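Local coordinates for Atp-dependent DNA ligase (Psychromonas sp., PDB 4D05), which joins breaks in DNA at the expense of ATP, probably through the enzyme-adenylate intermediate general to DNA ligases, at residues A[6-11]-A[29-34]; A[54-59]-A[121-126]; A[63-68]-A[96-101]. All blocks are in the same frame, centred on the assembly; numbering follows the deposited sequence. Where two conformers were deposited one is given.

Interaction 1: residues A[6-11]-A[29-34]; sequences IQLATN and GIRAYW
Two sheets of the nucleotidyltransferase domain of this ligase, with AMP bound in its pocket, are linked here by one arginine: Arg-31 rises from strand 30-34 of one sheet and reaches the loop leading into strand 8-11 of the other. Its CG stands anti to the backbone N (chi1 -169°) and the chain is extended from there to NE, a reach that suits arginine for spanning a gap too wide for backbone pairing. Arg-31 and Ile-6 approach tip to tip. Ile-6 holds CG1 in the crowded position between N and carbonyl carbon (chi1 60°); this, with an anti second torsion, sends CD1 over one face of the guanidinium, 3.6 Å above its plane and offset toward the rim. A branched apolar chain suits this flat, weakly hydrated face. The other branch, Ile-6 CG2, slides past Tyr-33 and meets its CD1 at 4.0 Å. The strongest polar partner of the guanidinium is Asp-63, which forms a salt bridge with NH2, and the same arginine also touches the AMP. Gln-7 contributes its backbone, its side chain turning off to Gln-165. Gln-7 O accepts from Arg-31 NH2 at 3.2 Å, well bent with 138° at the hydrogen, and more weakly from Arg-31 NH1 at 3.3 Å, so that one carbonyl oxygen faces both terminal nitrogens, somewhat out of the guanidinium plane.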
loop_
_atom_site.group_PDB
_atom_site.type_symbol
_atom_site.label_atom_id
_atom_site.label_comp_id
_atom_site.label_asym_id
_atom_site.label_seq_id
_atom_site.Cartn_x
_atom_site.Cartn_y
_atom_site.Cartn_z
ATOM N N ILE A 6 4.833 11.582 10.633
ATOM C CA ILE A 6 4.058 11.314 9.435
ATOM C C ILE A 6 2.640 10.734 9.630
ATOM O O ILE A 6 2.327 10.042 10.622
ATOM C CB ILE A 6 4.879 10.446 8.490
ATOM C CG1 ILE A 6 5.259 9.105 9.135
ATOM C CG2 ILE A 6 6.087 11.199 8.117
ATOM C CD1 ILE A 6 5.848 8.101 8.180
ATOM N N GLN A 7 1.784 11.012 8.651
ATOM C CA GLN A 7 0.401 10.523 8.665
ATOM C C GLN A 7 0.375 9.179 8.069
ATOM O O GLN A 7 1.075 8.976 7.073
ATOM C CB GLN A 7 -0.482 11.402 7.787
ATOM C CG GLN A 7 -1.940 10.998 7.770
ATOM C CD GLN A 7 -2.779 12.201 7.316
ATOM O OE1 GLN A 7 -3.442 12.872 8.092
ATOM N NE2 GLN A 7 -2.698 12.485 6.093
ATOM N N LEU A 8 -0.421 8.275 8.648
ATOM C CA LEU A 8 -0.557 6.919 8.159
ATOM C C LEU A 8 -1.980 6.560 7.673
ATOM O O LEU A 8 -3.015 7.049 8.180
ATOM C CB LEU A 8 -0.136 5.890 9.217
ATOM C CG LEU A 8 1.186 6.083 9.967
ATOM C CD1 LEU A 8 1.295 4.938 10.952
ATOM C CD2 LEU A 8 2.432 6.133 9.025
ATOM N N ALA A 9 -2.013 5.680 6.673
ATOM C CA ALA A 9 -3.275 5.344 6.007
ATOM C C ALA A 9 -4.007 4.218 6.705
ATOM O O ALA A 9 -3.391 3.283 7.258
ATOM C CB ALA A 9 -3.022 4.951 4.584
ATOM N N THR A 10 -5.330 4.295 6.634
ATOM C CA THR A 10 -6.230 3.191 7.016
ATOM C C THR A 10 -6.769 2.431 5.788
ATOM O O THR A 10 -6.383 2.742 4.677
ATOM C CB THR A 10 -7.407 3.711 7.830
ATOM O OG1 THR A 10 -8.069 4.771 7.117
ATOM C CG2 THR A 10 -6.909 4.224 9.198
ATOM N N ASN A 11 -7.625 1.418 5.988
ATOM C CA ASN A 11 -8.168 0.677 4.840
ATOM C C ASN A 11 -9.427 1.271 4.249
ATOM O O ASN A 11 -10.219 1.886 4.950
ATOM C CB ASN A 11 -8.453 -0.769 5.200
ATOM C CG ASN A 11 -7.203 -1.563 5.365
ATOM O OD1 ASN A 11 -6.163 -1.223 4.815
ATOM N ND2 ASN A 11 -7.293 -2.639 6.119
ATOM N N GLY A 29 7.303 2.186 -3.550
ATOM C CA GLY A 29 8.651 2.734 -3.415
ATOM C C GLY A 29 9.112 2.743 -1.982
ATOM O O GLY A 29 8.679 1.928 -1.163
ATOM N N ILE A 30 10.013 3.682 -1.676
ATOM C CA ILE A 30 10.517 3.853 -0.337
ATOM C C ILE A 30 10.045 5.208 0.164
ATOM O O ILE A 30 10.355 6.234 -0.449
ATOM C CB ILE A 30 12.064 3.807 -0.329
ATOM C CG1 ILE A 30 12.547 2.387 -0.646
ATOM C CG2 ILE A 30 12.623 4.244 1.020
ATOM C CD1 ILE A 30 12.197 1.356 0.414
ATOM N N ARG A 31 9.291 5.207 1.261
ATOM C CA ARG A 31 8.779 6.457 1.779
ATOM C C ARG A 31 9.910 7.337 2.283
ATOM O O ARG A 31 10.850 6.850 2.900
ATOM C CB ARG A 31 7.813 6.201 2.921
ATOM C CG ARG A 31 7.057 7.455 3.303
ATOM C CD ARG A 31 5.976 7.210 4.319
ATOM N NE ARG A 31 5.324 8.457 4.660
ATOM C CZ ARG A 31 4.045 8.580 4.976
ATOM N NH1 ARG A 31 3.267 7.538 5.037
ATOM N NH2 ARG A 31 3.570 9.763 5.251
ATOM N N ALA A 32 9.813 8.636 2.031
ATOM C CA ALA A 32 10.795 9.594 2.531
ATOM C C ALA A 32 10.075 10.854 2.995
ATOM O O ALA A 32 9.128 11.312 2.361
ATOM C CB ALA A 32 11.826 9.934 1.463
ATOM N N TYR A 33 10.554 11.406 4.104
ATOM C CA TYR A 33 10.092 12.662 4.633
ATOM C C TYR A 33 11.202 13.679 4.424
ATOM O O TYR A 33 12.336 13.501 4.884
ATOM C CB TYR A 33 9.804 12.497 6.118
ATOM C CG TYR A 33 9.484 13.765 6.856
ATOM C CD1 TYR A 33 8.245 14.306 6.806
ATOM C CD2 TYR A 33 10.420 14.385 7.651
ATOM C CE1 TYR A 33 7.934 15.475 7.525
ATOM C CE2 TYR A 33 10.130 15.531 8.359
ATOM C CZ TYR A 33 8.893 16.082 8.268
ATOM O OH TYR A 33 8.569 17.229 8.956
ATOM N N TRP A 34 10.863 14.732 3.696
ATOM C CA TRP A 34 11.765 15.871 3.503
ATOM C C TRP A 34 11.483 16.908 4.545
ATOM O O TRP A 34 10.388 17.457 4.625
ATOM C CB TRP A 34 11.570 16.455 2.113
ATOM C CG TRP A 34 12.258 17.752 1.835
ATOM C CD1 TRP A 34 11.672 18.972 1.789
ATOM C CD2 TRP A 34 13.646 17.962 1.534
ATOM N NE1 TRP A 34 12.594 19.938 1.474
ATOM C CE2 TRP A 34 13.817 19.346 1.308
ATOM C CE3 TRP A 34 14.750 17.126 1.422
ATOM C CZ2 TRP A 34 15.047 19.900 0.995
ATOM C CZ3 TRP A 34 15.963 17.674 1.103
ATOM C CH2 TRP A 34 16.108 19.049 0.895
#

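Interaction 2: residues A[54-59]-A[121-126]; sequences IASFPT and TNSPYL
Not one hydrogen bond crosses this contact, although Ser-56, Thr-121 and Ser-123 bring their hydroxyl-bearing side chains together; in one of its two conformers Ser-56 presses OG against a methyl, Thr-121 CG2, at 3.2 Å. The type I turn from Ile-54 to Phe-57, ahead of strand 62-67, meets the end of helix 107-121 and the type I turn from Ser-123 to Leu-126, which leads into strand 126-128. Thr-121 sets CG2 anti to the backbone N, facing Ser-56, and OG1 beside that N (chi1 -62°), where it is hydrogen-bonded to Leu-117 O and lies 3.5 Å from Pro-58 CD. An alanine here would lose both branches, and would probably loosen the packing against Ser-56 and Pro-58 as well as remove that hydrogen bond. Phe-57 is the apolar centre. Ile-54 CA lies over the middle of one face of its ring, 3.9 Å above the plane; Leu-126 CD1 covers the opposite face near the rim, while Leu-126 CB meets Phe-57 CE1 at 3.7 Å. Leu-126 CD2 and Pro-58 CD touch tip to tip. Ser-123 turns OG anti to its own N (chi1 170°) and accepts from Tyr-125 N at 3.0 Å, an ST turn that the short serine side chain suits. The hydroxyls of Thr-121 and Ser-123 are thus bonded within their own helix or turn, and the two segments adhere through close fit of shape rather than directional bonding.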
loop_
_atom_site.group_PDB
_atom_site.type_symbol
_atom_site.label_atom_id
_atom_site.label_comp_id
_atom_site.label_asym_id
_atom_site.label_seq_id
_atom_site.Cartn_x
_atom_site.Cartn_y
_atom_site.Cartn_z
ATOM N N ILE A 54 18.919 16.830 -4.267
ATOM C CA ILE A 54 18.040 17.634 -3.414
ATOM C C ILE A 54 18.265 19.146 -3.560
ATOM O O ILE A 54 17.523 19.934 -2.991
ATOM C CB ILE A 54 18.223 17.278 -1.944
ATOM C CG1 ILE A 54 19.654 17.618 -1.496
ATOM C CG2 ILE A 54 17.838 15.785 -1.671
ATOM C CD1 ILE A 54 19.878 17.506 0.029
ATOM N N ALA A 55 19.292 19.549 -4.308
ATOM C CA ALA A 55 19.715 20.949 -4.329
ATOM C C ALA A 55 18.621 21.970 -4.654
ATOM O O ALA A 55 18.624 23.080 -4.104
ATOM C CB ALA A 55 20.865 21.128 -5.293
ATOM N N SER A 56 17.713 21.600 -5.555
ATOM C CA SER A 56 16.676 22.513 -5.998
ATOM C C SER A 56 15.444 22.546 -5.088
ATOM O O SER A 56 14.569 23.387 -5.248
ATOM C CB SER A 56 16.219 22.085 -7.388
ATOM O OG SER A 56 15.537 20.828 -7.262
ATOM N N PHE A 57 15.340 21.585 -4.181
ATOM C CA PHE A 57 14.104 21.391 -3.421
ATOM C C PHE A 57 13.790 22.623 -2.576
ATOM O O PHE A 57 14.698 23.268 -2.029
ATOM C CB PHE A 57 14.206 20.181 -2.468
ATOM C CG PHE A 57 14.177 18.822 -3.146
ATOM C CD1 PHE A 57 14.253 18.675 -4.533
ATOM C CD2 PHE A 57 14.070 17.699 -2.361
ATOM C CE1 PHE A 57 14.240 17.398 -5.108
ATOM C CE2 PHE A 57 14.065 16.430 -2.891
ATOM C CZ PHE A 57 14.140 16.262 -4.286
ATOM N N PRO A 58 12.512 22.955 -2.450
ATOM C CA PRO A 58 12.079 24.027 -1.547
ATOM C C PRO A 58 12.225 23.583 -0.086
ATOM O O PRO A 58 12.408 22.400 0.165
ATOM C CB PRO A 58 10.607 24.201 -1.905
ATOM C CG PRO A 58 10.180 22.848 -2.339
ATOM C CD PRO A 58 11.371 22.280 -3.085
ATOM N N THR A 59 12.190 24.518 0.852
ATOM C CA THR A 59 12.394 24.171 2.244
ATOM C C THR A 59 11.084 23.756 2.923
ATOM O O THR A 59 11.076 23.326 4.078
ATOM C CB THR A 59 13.151 25.254 3.030
ATOM O OG1 THR A 59 12.563 26.519 2.784
ATOM C CG2 THR A 59 14.619 25.312 2.576
ATOM N N THR A 121 10.129 24.416 -8.860
ATOM C CA THR A 121 11.392 23.728 -8.689
ATOM C C THR A 121 11.928 23.250 -10.053
ATOM O O THR A 121 13.128 23.342 -10.311
ATOM C CB THR A 121 11.211 22.531 -7.712
ATOM O OG1 THR A 121 10.793 23.021 -6.432
ATOM C CG2 THR A 121 12.484 21.753 -7.554
ATOM N N ASN A 122 11.035 22.744 -10.907
ATOM C CA ASN A 122 11.369 22.336 -12.277
ATOM C C ASN A 122 12.545 21.391 -12.333
ATOM O O ASN A 122 13.474 21.562 -13.126
ATOM C CB ASN A 122 11.642 23.568 -13.158
ATOM C CG ASN A 122 11.577 23.249 -14.646
ATOM O OD1 ASN A 122 10.818 22.396 -15.080
ATOM N ND2 ASN A 122 12.384 23.930 -15.424
ATOM N N SER A 123 12.512 20.374 -11.483
ATOM C CA SER A 123 13.590 19.393 -11.432
ATOM C C SER A 123 13.098 18.012 -11.828
ATOM O O SER A 123 11.982 17.631 -11.458
ATOM C CB SER A 123 14.137 19.327 -10.019
ATOM O OG SER A 123 15.015 18.255 -9.857
ATOM N N PRO A 124 13.926 17.247 -12.561
ATOM C CA PRO A 124 13.543 15.861 -12.820
ATOM C C PRO A 124 13.359 15.047 -11.544
ATOM O O PRO A 124 12.637 14.037 -11.564
ATOM C CB PRO A 124 14.730 15.319 -13.634
ATOM C CG PRO A 124 15.891 16.142 -13.185
ATOM C CD PRO A 124 15.300 17.520 -13.026
ATOM N N TYR A 125 13.973 15.474 -10.443
ATOM C CA TYR A 125 14.020 14.650 -9.233
ATOM C C TYR A 125 12.823 14.887 -8.307
ATOM O O TYR A 125 12.656 14.167 -7.330
ATOM C CB TYR A 125 15.317 14.912 -8.470
ATOM C CG TYR A 125 16.537 14.903 -9.331
ATOM C CD1 TYR A 125 16.850 13.804 -10.123
ATOM C CD2 TYR A 125 17.384 16.008 -9.367
ATOM C CE1 TYR A 125 17.981 13.813 -10.943
ATOM C CE2 TYR A 125 18.497 16.029 -10.172
ATOM C CZ TYR A 125 18.795 14.930 -10.960
ATOM O OH TYR A 125 19.900 14.944 -11.774
ATOM N N LEU A 126 11.984 15.875 -8.627
ATOM C CA LEU A 126 10.838 16.220 -7.765
ATOM C C LEU A 126 9.587 16.315 -8.610
ATOM O O LEU A 126 9.496 17.132 -9.548
ATOM C CB LEU A 126 11.047 17.546 -7.014
ATOM C CG LEU A 126 9.934 17.974 -6.053
ATOM C CD1 LEU A 126 9.899 17.051 -4.836
ATOM C CD2 LEU A 126 10.109 19.414 -5.588
#

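Interaction 3: residues A[63-68]-A[96-101]; sequences DGELWI and MIFDLP. With AMP (adenosine monophosphate), chain H.
A classic beta bulge shapes this antiparallel pair beside the bound AMP: Asp-63 O accepts from both Phe-98 N, at 2.9 Å, and Asp-99 N, at 3.2 Å. Beyond it Gly-64 lies opposite Ile-97, and glycine suits the place because a side-chain carbon would clash with Met-96 O. Phe-98 holds CG in the crowded position between its N and carbonyl carbon (chi1 56°), which lays the ring over the strand, with Asp-63 O 3.8 Å above the centre of one face and AMP N3 3.4 Å above the centre of the other. Glu-65, bent at chi2 (-69°), brings CG to the edge of that ring, with its carboxylate nearly coplanar with it, and places OE2 3.0 Å from AMP O4'. In one of its two conformers Asp-63 crosses Phe-98 obliquely, OD2 near CE1, on its way to a salt bridge with Arg-31 that probably offsets its charge. Selenomethionine Met-96, bent at chi2 and chi3, sets SE obliquely beside the Trp-67 ring, a Met-aromatic contact 5.2 Å from the six-membered centroid. A flat, uncharged ring between peptide and purine is consistent with the base being held here by stacking and dispersion rather than by a polar bond from Phe-98.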
loop_
_atom_site.group_PDB
_atom_site.type_symbol
_atom_site.label_atom_id
_atom_site.label_comp_id
_atom_site.label_asym_id
_atom_site.label_seq_id
_atom_site.Cartn_x
_atom_site.Cartn_y
_atom_site.Cartn_z
ATOM N N ASP A 63 6.160 15.053 2.118
ATOM C CA ASP A 63 6.053 13.603 2.253
ATOM C C ASP A 63 5.921 13.001 0.867
ATOM O O ASP A 63 5.121 13.463 0.105
ATOM C CB ASP A 63 4.793 13.268 3.014
ATOM C CG ASP A 63 5.057 12.658 4.327
ATOM O OD1 ASP A 63 5.650 13.324 5.191
ATOM O OD2 ASP A 63 4.629 11.508 4.524
ATOM N N GLY A 64 6.708 11.973 0.547
ATOM C CA GLY A 64 6.645 11.368 -0.766
ATOM C C GLY A 64 7.230 9.978 -0.801
ATOM O O GLY A 64 7.617 9.407 0.235
ATOM N N GLU A 65 7.254 9.440 -2.006
ATOM C CA GLU A 65 7.821 8.105 -2.238
ATOM C C GLU A 65 9.038 8.260 -3.154
ATOM O O GLU A 65 8.917 8.872 -4.225
ATOM C CB GLU A 65 6.818 7.219 -2.987
ATOM C CG GLU A 65 5.726 6.635 -2.155
ATOM C CD GLU A 65 6.135 5.567 -1.151
ATOM O OE1 GLU A 65 6.879 4.593 -1.467
ATOM O OE2 GLU A 65 5.568 5.622 -0.060
ATOM N N LEU A 66 10.188 7.717 -2.760
ATOM C CA LEU A 66 11.300 7.581 -3.697
ATOM C C LEU A 66 10.901 6.425 -4.610
ATOM O O LEU A 66 10.619 5.309 -4.135
ATOM C CB LEU A 66 12.599 7.293 -2.958
ATOM C CG LEU A 66 13.023 8.375 -1.961
ATOM C CD1 LEU A 66 14.192 7.915 -1.120
ATOM C CD2 LEU A 66 13.387 9.663 -2.682
ATOM N N TRP A 67 10.886 6.676 -5.912
ATOM C CA TRP A 67 10.320 5.718 -6.848
ATOM C C TRP A 67 10.879 5.951 -8.235
ATOM O O TRP A 67 11.175 7.088 -8.637
ATOM C CB TRP A 67 8.816 5.935 -6.844
ATOM C CG TRP A 67 7.926 5.061 -7.699
ATOM C CD1 TRP A 67 7.409 3.823 -7.379
ATOM C CD2 TRP A 67 7.332 5.428 -8.956
ATOM N NE1 TRP A 67 6.531 3.407 -8.387
ATOM C CE2 TRP A 67 6.460 4.387 -9.338
ATOM C CE3 TRP A 67 7.433 6.547 -9.770
ATOM C CZ2 TRP A 67 5.733 4.430 -10.533
ATOM C CZ3 TRP A 67 6.701 6.583 -10.949
ATOM C CH2 TRP A 67 5.856 5.538 -11.302
ATOM N N ILE A 68 11.067 4.853 -8.956
ATOM C CA ILE A 68 11.582 4.914 -10.315
ATOM C C ILE A 68 10.497 4.679 -11.335
ATOM O O ILE A 68 10.310 5.487 -12.258
ATOM C CB ILE A 68 12.709 3.897 -10.508
ATOM C CG1 ILE A 68 13.896 4.273 -9.610
ATOM C CG2 ILE A 68 13.165 3.823 -11.968
ATOM C CD1 ILE A 68 14.961 3.209 -9.490
HETATM N N MSE A 96 8.446 11.478 -5.372
HETATM C CA MSE A 96 7.067 11.633 -5.796
HETATM C C MSE A 96 6.241 12.039 -4.605
HETATM O O MSE A 96 5.960 11.224 -3.723
HETATM C CB MSE A 96 6.533 10.274 -6.332
HETATM C CG MSE A 96 7.344 9.662 -7.469
HETATM SE SE MSE A 96 7.300 10.553 -9.169
HETATM C CE MSE A 96 5.389 10.368 -9.516
ATOM N N ILE A 97 5.853 13.315 -4.555
ATOM C CA ILE A 97 5.245 13.829 -3.338
ATOM C C ILE A 97 3.750 13.656 -3.283
ATOM O O ILE A 97 3.058 13.753 -4.308
ATOM C CB ILE A 97 5.681 15.270 -3.069
ATOM C CG1 ILE A 97 5.140 16.240 -4.122
ATOM C CG2 ILE A 97 7.224 15.302 -2.982
ATOM C CD1 ILE A 97 5.376 17.728 -3.770
ATOM N N PHE A 98 3.265 13.450 -2.062
ATOM C CA PHE A 98 1.853 13.279 -1.836
ATOM C C PHE A 98 1.323 14.080 -0.627
ATOM O O PHE A 98 0.123 14.095 -0.411
ATOM C CB PHE A 98 1.483 11.768 -1.740
ATOM C CG PHE A 98 2.242 11.003 -0.687
ATOM C CD1 PHE A 98 1.971 11.186 0.637
ATOM C CD2 PHE A 98 3.195 10.067 -1.026
ATOM C CE1 PHE A 98 2.657 10.471 1.619
ATOM C CE2 PHE A 98 3.865 9.345 -0.030
ATOM C CZ PHE A 98 3.577 9.559 1.279
ATOM N N ASP A 99 2.180 14.740 0.154
ATOM C CA ASP A 99 1.656 15.623 1.177
ATOM C C ASP A 99 2.704 16.611 1.681
ATOM O O ASP A 99 3.881 16.548 1.311
ATOM C CB ASP A 99 1.032 14.814 2.327
ATOM C CG ASP A 99 -0.213 15.477 2.912
ATOM O OD1 ASP A 99 -0.364 16.704 2.757
ATOM O OD2 ASP A 99 -1.016 14.781 3.575
ATOM N N LEU A 100 2.223 17.544 2.487
ATOM C CA LEU A 100 2.995 18.642 3.103
ATOM C C LEU A 100 2.742 18.551 4.621
ATOM O O LEU A 100 1.764 19.087 5.149
ATOM C CB LEU A 100 2.536 20.016 2.570
ATOM C CG LEU A 100 2.663 20.236 1.074
ATOM C CD1 LEU A 100 2.204 21.617 0.642
ATOM C CD2 LEU A 100 4.089 20.055 0.605
ATOM N N PRO A 101 3.578 17.798 5.333
ATOM C CA PRO A 101 3.215 17.409 6.707
ATOM C C PRO A 101 3.240 18.513 7.745
ATOM O O PRO A 101 2.774 18.259 8.859
ATOM C CB PRO A 101 4.265 16.349 7.080
ATOM C CG PRO A 101 4.928 16.023 5.844
ATOM C CD PRO A 101 4.782 17.113 4.857
HETATM P P AMP H . 0.926 -0.117 0.969
HETATM O O1P AMP H . 0.018 -0.901 1.874
HETATM O O2P AMP H . 2.348 -0.518 0.621
HETATM O "O5'" AMP H . 0.856 1.391 1.458
HETATM C "C5'" AMP H . 1.537 2.299 0.623
HETATM C "C4'" AMP H . 2.350 3.177 1.525
HETATM O "O4'" AMP H . 3.037 4.165 0.787
HETATM C "C3'" AMP H . 1.400 3.854 2.454
HETATM O "O3'" AMP H . 2.036 3.765 3.738
HETATM C "C2'" AMP H . 1.334 5.269 1.955
HETATM O "O2'" AMP H . 1.313 5.963 3.205
HETATM C "C1'" AMP H . 2.533 5.473 0.982
HETATM N N9 AMP H . 2.070 5.874 -0.390
HETATM C C8 AMP H . 2.376 5.363 -1.616
HETATM N N7 AMP H . 1.712 5.981 -2.625
HETATM C C5 AMP H . 1.001 6.960 -2.019
HETATM C C6 AMP H . 0.033 7.963 -2.470
HETATM N N6 AMP H . -0.248 8.074 -3.777
HETATM N N1 AMP H . -0.483 8.760 -1.528
HETATM C C2 AMP H . -0.244 8.620 -0.217
HETATM N N3 AMP H . 0.600 7.730 0.275
HETATM C C4 AMP H . 1.234 6.884 -0.572
#

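In the fold
All three contacts belong to the adenylation part of the ligase, and a mixed sheet orders them: strand 30-34, then 62-67, 94-99 and 126-128. Interactions 1 and 3, centres 8 Å apart, share the AMP pocket, to which they contribute Arg-31, Glu-65 and Phe-98; the salt bridge from Arg-31 to Asp-63 joins them directly, Ile-30 O to Leu-66 N at 2.8 Å ties their strands, and interaction 1 alone of the three reaches across to the second sheet. Interaction 2 closes the far margin, where the side chain of Leu-126 is about 14 Å from the AMP. Leu-126 CD1 meets Ile-97 CG2 of interaction 3 at 3.7 Å, and Trp-34 NE1 of interaction 1 probably donates to Pro-58 O at 2.8 Å.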